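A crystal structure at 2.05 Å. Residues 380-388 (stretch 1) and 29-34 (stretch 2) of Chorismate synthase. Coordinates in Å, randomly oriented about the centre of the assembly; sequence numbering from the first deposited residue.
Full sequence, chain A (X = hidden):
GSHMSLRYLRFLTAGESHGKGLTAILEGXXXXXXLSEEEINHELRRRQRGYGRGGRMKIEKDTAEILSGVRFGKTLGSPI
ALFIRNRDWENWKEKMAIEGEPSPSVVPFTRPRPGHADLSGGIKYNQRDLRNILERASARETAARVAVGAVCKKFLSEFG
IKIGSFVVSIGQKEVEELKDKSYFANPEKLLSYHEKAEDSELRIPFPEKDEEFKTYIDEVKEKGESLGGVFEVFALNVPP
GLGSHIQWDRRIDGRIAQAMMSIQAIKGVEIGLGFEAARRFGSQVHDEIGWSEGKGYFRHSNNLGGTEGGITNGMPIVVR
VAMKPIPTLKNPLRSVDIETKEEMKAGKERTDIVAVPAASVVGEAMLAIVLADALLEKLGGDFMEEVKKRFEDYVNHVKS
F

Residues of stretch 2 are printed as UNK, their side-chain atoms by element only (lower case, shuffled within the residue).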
ATOM      1  N   GLY A 380      -5.636 -10.460  13.299  1.00 33.83           N
ATOM      2  CA  GLY A 380      -6.149 -11.017  12.060  1.00 34.39           C
ATOM      3  C   GLY A 380      -7.622 -11.303  12.317  1.00 37.82           C
ATOM      4  O   GLY A 380      -8.189 -10.745  13.258  1.00 37.71           O
ATOM      5  N   GLY A 381      -8.251 -12.149  11.500  1.00 37.10           N
ATOM      6  CA  GLY A 381      -9.651 -12.481  11.723  1.00 36.98           C
ATOM      7  C   GLY A 381     -10.669 -11.830  10.804  1.00 38.08           C
ATOM      8  O   GLY A 381     -10.464 -10.718  10.324  1.00 40.31           O
ATOM      9  N   ASP A 382     -11.778 -12.526  10.569  1.00 37.26           N
ATOM     10  CA  ASP A 382     -12.831 -12.019   9.697  1.00 36.11           C
ATOM     11  C   ASP A 382     -14.178 -11.871  10.415  1.00 33.87           C
ATOM     12  O   ASP A 382     -15.101 -11.243   9.896  1.00 32.63           O
ATOM     13  CB  ASP A 382     -12.967 -12.923   8.465  1.00 37.67           C
ATOM     14  CG  ASP A 382     -11.734 -12.871   7.560  1.00 39.94           C
ATOM     15  OD1 ASP A 382     -11.361 -11.760   7.119  1.00 41.54           O
ATOM     16  OD2 ASP A 382     -11.141 -13.934   7.284  1.00 38.75           O
ATOM     17  N   PHE A 383     -14.293 -12.461  11.602  1.00 31.98           N
ATOM     18  CA  PHE A 383     -15.514 -12.335  12.400  1.00 32.18           C
ATOM     19  C   PHE A 383     -15.136 -12.141  13.863  1.00 31.37           C
ATOM     20  O   PHE A 383     -14.100 -12.624  14.311  1.00 28.82           O
ATOM     21  CB  PHE A 383     -16.448 -13.545  12.230  1.00 31.99           C
ATOM     22  CG  PHE A 383     -15.761 -14.881  12.320  1.00 34.03           C
ATOM     23  CD1 PHE A 383     -14.986 -15.355  11.265  1.00 34.34           C
ATOM     24  CD2 PHE A 383     -15.926 -15.684  13.445  1.00 34.08           C
ATOM     25  CE1 PHE A 383     -14.390 -16.613  11.326  1.00 36.53           C
ATOM     26  CE2 PHE A 383     -15.332 -16.947  13.517  1.00 36.47           C
ATOM     27  CZ  PHE A 383     -14.564 -17.413  12.454  1.00 36.17           C
HETATM   28  N   MSE A 384     -15.979 -11.423  14.595  1.00 32.65           N
HETATM   29  CA  MSE A 384     -15.724 -11.095  15.994  1.00 33.35           C
HETATM   30  C   MSE A 384     -15.385 -12.245  16.931  1.00 34.42           C
HETATM   31  O   MSE A 384     -14.507 -12.113  17.786  1.00 33.57           O
HETATM   32  CB  MSE A 384     -16.899 -10.298  16.556  1.00 32.67           C
HETATM   33  CG  MSE A 384     -17.045  -8.914  15.938  1.00 35.84           C
HETATM   34 SE   MSE A 384     -15.399  -7.870  15.989  1.00 37.98          SE
HETATM   35  CE  MSE A 384     -15.107  -7.888  17.906  1.00 33.85           C
ATOM     36  N   GLU A 385     -16.079 -13.365  16.780  1.00 35.39           N
ATOM     37  CA  GLU A 385     -15.834 -14.532  17.616  1.00 36.45           C
ATOM     38  C   GLU A 385     -14.373 -14.978  17.473  1.00 36.39           C
ATOM     39  O   GLU A 385     -13.711 -15.330  18.448  1.00 35.32           O
ATOM     40  CB  GLU A 385     -16.764 -15.674  17.196  1.00 38.22           C
ATOM     41  CG  GLU A 385     -18.274 -15.403  17.356  1.00 41.51           C
ATOM     42  CD  GLU A 385     -18.821 -14.258  16.485  1.00 43.74           C
ATOM     43  OE1 GLU A 385     -18.616 -14.255  15.247  1.00 30.59           O
ATOM     44  OE2 GLU A 385     -19.484 -13.360  17.059  1.00 47.18           O
ATOM     45  N   GLU A 386     -13.883 -14.951  16.239  1.00 35.86           N
ATOM     46  CA  GLU A 386     -12.517 -15.361  15.908  1.00 35.39           C
ATOM     47  C   GLU A 386     -11.464 -14.406  16.493  1.00 34.92           C
ATOM     48  O   GLU A 386     -10.477 -14.838  17.099  1.00 33.15           O
ATOM     49  CB  GLU A 386     -12.397 -15.422  14.382  1.00 37.30           C
ATOM     50  CG  GLU A 386     -11.072 -15.876  13.832  1.00 39.44           C
ATOM     51  CD  GLU A 386     -11.142 -16.103  12.327  1.00 43.00           C
ATOM     52  OE1 GLU A 386     -11.380 -15.128  11.571  1.00 36.96           O
ATOM     53  OE2 GLU A 386     -10.970 -17.267  11.906  1.00 44.83           O
ATOM     54  N   VAL A 387     -11.682 -13.110  16.306  1.00 33.45           N
ATOM     55  CA  VAL A 387     -10.762 -12.096  16.800  1.00 34.47           C
ATOM     56  C   VAL A 387     -10.727 -12.068  18.330  1.00 33.03           C
ATOM     57  O   VAL A 387      -9.659 -11.967  18.929  1.00 32.48           O
ATOM     58  CB  VAL A 387     -11.160 -10.698  16.271  1.00 34.62           C
ATOM     59  CG1 VAL A 387     -10.150  -9.657  16.729  1.00 35.13           C
ATOM     60  CG2 VAL A 387     -11.237 -10.725  14.751  1.00 36.02           C
ATOM     61  N   LYS A 388     -11.893 -12.164  18.958  1.00 33.39           N
ATOM     62  CA  LYS A 388     -11.971 -12.150  20.420  1.00 34.30           C
ATOM     63  C   LYS A 388     -11.232 -13.325  21.045  1.00 35.93           C
ATOM     64  O   LYS A 388     -10.610 -13.187  22.094  1.00 35.08           O
ATOM     65  CB  LYS A 388     -13.424 -12.179  20.882  1.00 36.31           C
ATOM     66  CG  LYS A 388     -14.190 -10.889  20.644  1.00 36.74           C
ATOM     67  CD  LYS A 388     -15.625 -11.063  21.106  1.00 42.00           C
ATOM     68  CE  LYS A 388     -16.464  -9.845  20.790  1.00 45.71           C
ATOM     69  NZ  LYS A 388     -17.877 -10.058  21.203  1.00 48.51           N
ATOM     70  N   UNK A  29     -13.399  -4.149   8.991  1.00 24.64           N
ATOM     71  CA  UNK A  29     -13.987  -4.438  10.302  1.00 26.81           C
ATOM     72  C   UNK A  29     -14.600  -5.831  10.214  1.00 26.05           C
ATOM     73  O   UNK A  29     -15.349  -6.120   9.290  1.00 29.81           O
ATOM     74  c   UNK A  29     -15.080  -3.423  10.682  1.00 24.88           C
ATOM     75  c   UNK A  29     -14.478  -2.015  10.757  1.00 26.66           C
ATOM     76  c   UNK A  29     -13.549  -1.802  11.937  1.00 27.57           C
ATOM     77  c   UNK A  29     -15.671  -3.789  12.043  1.00 24.51           C
ATOM     78  N   UNK A  30     -14.282  -6.716  11.170  1.00 27.55           N
ATOM     79  CA  UNK A  30     -14.834  -8.075  11.129  1.00 27.20           C
ATOM     80  C   UNK A  30     -16.352  -8.136  11.116  1.00 28.98           C
ATOM     81  O   UNK A  30     -17.034  -7.179  11.500  1.00 27.49           O
ATOM     82  c   UNK A  30     -13.366  -6.557  12.312  1.00 25.07           C
ATOM     83  c   UNK A  30     -12.949  -7.979  12.569  1.00 26.67           C
ATOM     84  c   UNK A  30     -14.249  -8.729  12.375  1.00 26.40           C
ATOM     85  N   UNK A  31     -16.863  -9.280  10.672  1.00 29.08           N
ATOM     86  CA  UNK A  31     -18.298  -9.528  10.608  1.00 30.08           C
ATOM     87  C   UNK A  31     -18.842  -9.854  11.993  1.00 30.17           C
ATOM     88  O   UNK A  31     -18.113 -10.344  12.857  1.00 30.06           O
ATOM     89  c   UNK A  31     -18.582 -10.704   9.667  1.00 27.92           C
ATOM     90  N   UNK A  32     -20.130  -9.581  12.185  1.00 29.50           N
ATOM     91  CA  UNK A  32     -20.834  -9.867  13.428  1.00 29.28           C
ATOM     92  C   UNK A  32     -20.604  -8.864  14.551  1.00 30.14           C
ATOM     93  O   UNK A  32     -20.821  -9.175  15.721  1.00 29.83           O
ATOM     94  c   UNK A  32     -20.951 -12.361  12.909  1.00 35.58           C
ATOM     95  c   UNK A  32     -20.502 -11.291  13.904  1.00 30.10           C
ATOM     96  o   UNK A  32     -20.541 -13.519  12.995  1.00 37.05           O
ATOM     97  n   UNK A  32     -21.801 -11.974  11.964  1.00 31.57           N
ATOM     98  N   UNK A  33     -20.162  -7.664  14.191  1.00 29.40           N
ATOM     99  CA  UNK A  33     -19.953  -6.599  15.166  1.00 28.51           C
ATOM    100  C   UNK A  33     -21.236  -5.773  15.219  1.00 30.61           C
ATOM    101  O   UNK A  33     -21.670  -5.231  14.205  1.00 31.05           O
ATOM    102  c   UNK A  33     -17.791  -3.369  14.897  1.00 23.04           C
ATOM    103  c   UNK A  33     -18.101  -4.771  16.957  1.00 24.46           C
ATOM    104  c   UNK A  33     -18.681  -4.400  15.593  1.00 24.52           C
ATOM    105  c   UNK A  33     -18.812  -5.673  14.738  1.00 25.96           C
ATOM    106  N   UNK A  34     -21.870  -5.679  16.397  1.00 31.92           N
ATOM    107  CA  UNK A  34     -23.100  -4.881  16.470  1.00 32.18           C
ATOM    108  C   UNK A  34     -22.757  -3.432  16.125  1.00 32.54           C
ATOM    109  O   UNK A  34     -21.825  -2.869  16.697  1.00 32.65           O
ATOM    110  c   UNK A  34     -21.602  -6.368  17.670  1.00 32.23           C
ATOM    111  c   UNK A  34     -23.523  -5.029  17.928  1.00 31.78           C
ATOM    112  c   UNK A  34     -22.966  -6.381  18.310  1.00 33.64           C
TER

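Position 29 carries four side-chain carbons and no heteroatom, forked at the first, with one arm two carbons long. Its CA-to-CB bond points away from stretch 1, with which it makes no contact. That pattern is isoleucine, I29.

At position 30 three carbons close a ring onto the backbone N. The CA-to-CB bond points toward stretch 1, and the ring packs among apolar neighbours: its CB lies 3.9 Å from SE of M384, a selenomethionine, and another ring carbon lies 3.9 Å from CG2 of V387. CA of position 30 rests 3.4 Å from O of D382. Such a ring can only be proline, P30, whose nitrogen has no hydrogen to donate, so it contributes shape.

Position 31 has a single side-chain carbon. The backbone does the polar work here. N of position 31 donates to O of D382 at 2.7 Å and 178°, and O of position 31 accepts from N of M384 at 3.0 Å. The same carbonyl O lies 3.3 Å from CA of F383, a CA-H...O contact. The two N-H...O hydrogen bonds accompany a single beta bridge, with CA of F383 and CA of position 31 4.3 Å apart; the small side chain sits beside it, its CB 4.4 Å from CB of F383. One carbon means alanine, A31.

Position 32 shows two carbons, the second bearing one oxygen and one nitrogen, a short amide. Phi is positive, 79°; the CA-to-CB bond points toward stretch 1, and the side chain lies beside E385. This is asparagine, N32. The amide is probably turned over in the model, so its polar pairing stays open.

Position 33 has four carbons forked at the second. Its CB packs 3.9 Å from CG of M384. The fork makes it leucine, L33.

Position 34 again closes three carbons onto N. It is exposed and makes no contact with stretch 1: proline, P34.

The contact couples a short bridge to the start of a helix. F383 occupies the N-cap position, and its O receives the backbone hydrogen bond from N of V387 at 3.2 Å. N of M384, in the first turn, has no earlier helical carbonyl to use, and O of A31 supplies its acceptor. Just before, N of D382 donates to OE1 of E386 at 2.8 Å, tying the approach loop to the helix. Glycine suits G381: an ideal CB would lie 2.4 Å from CG2 of V387 and be jammed against the carbonyl O of G380. The rule is economical: backbone pairing sets the register, while M384 packs against both P30 and L33.

Stretch 2, residues 29-34: IPANLP
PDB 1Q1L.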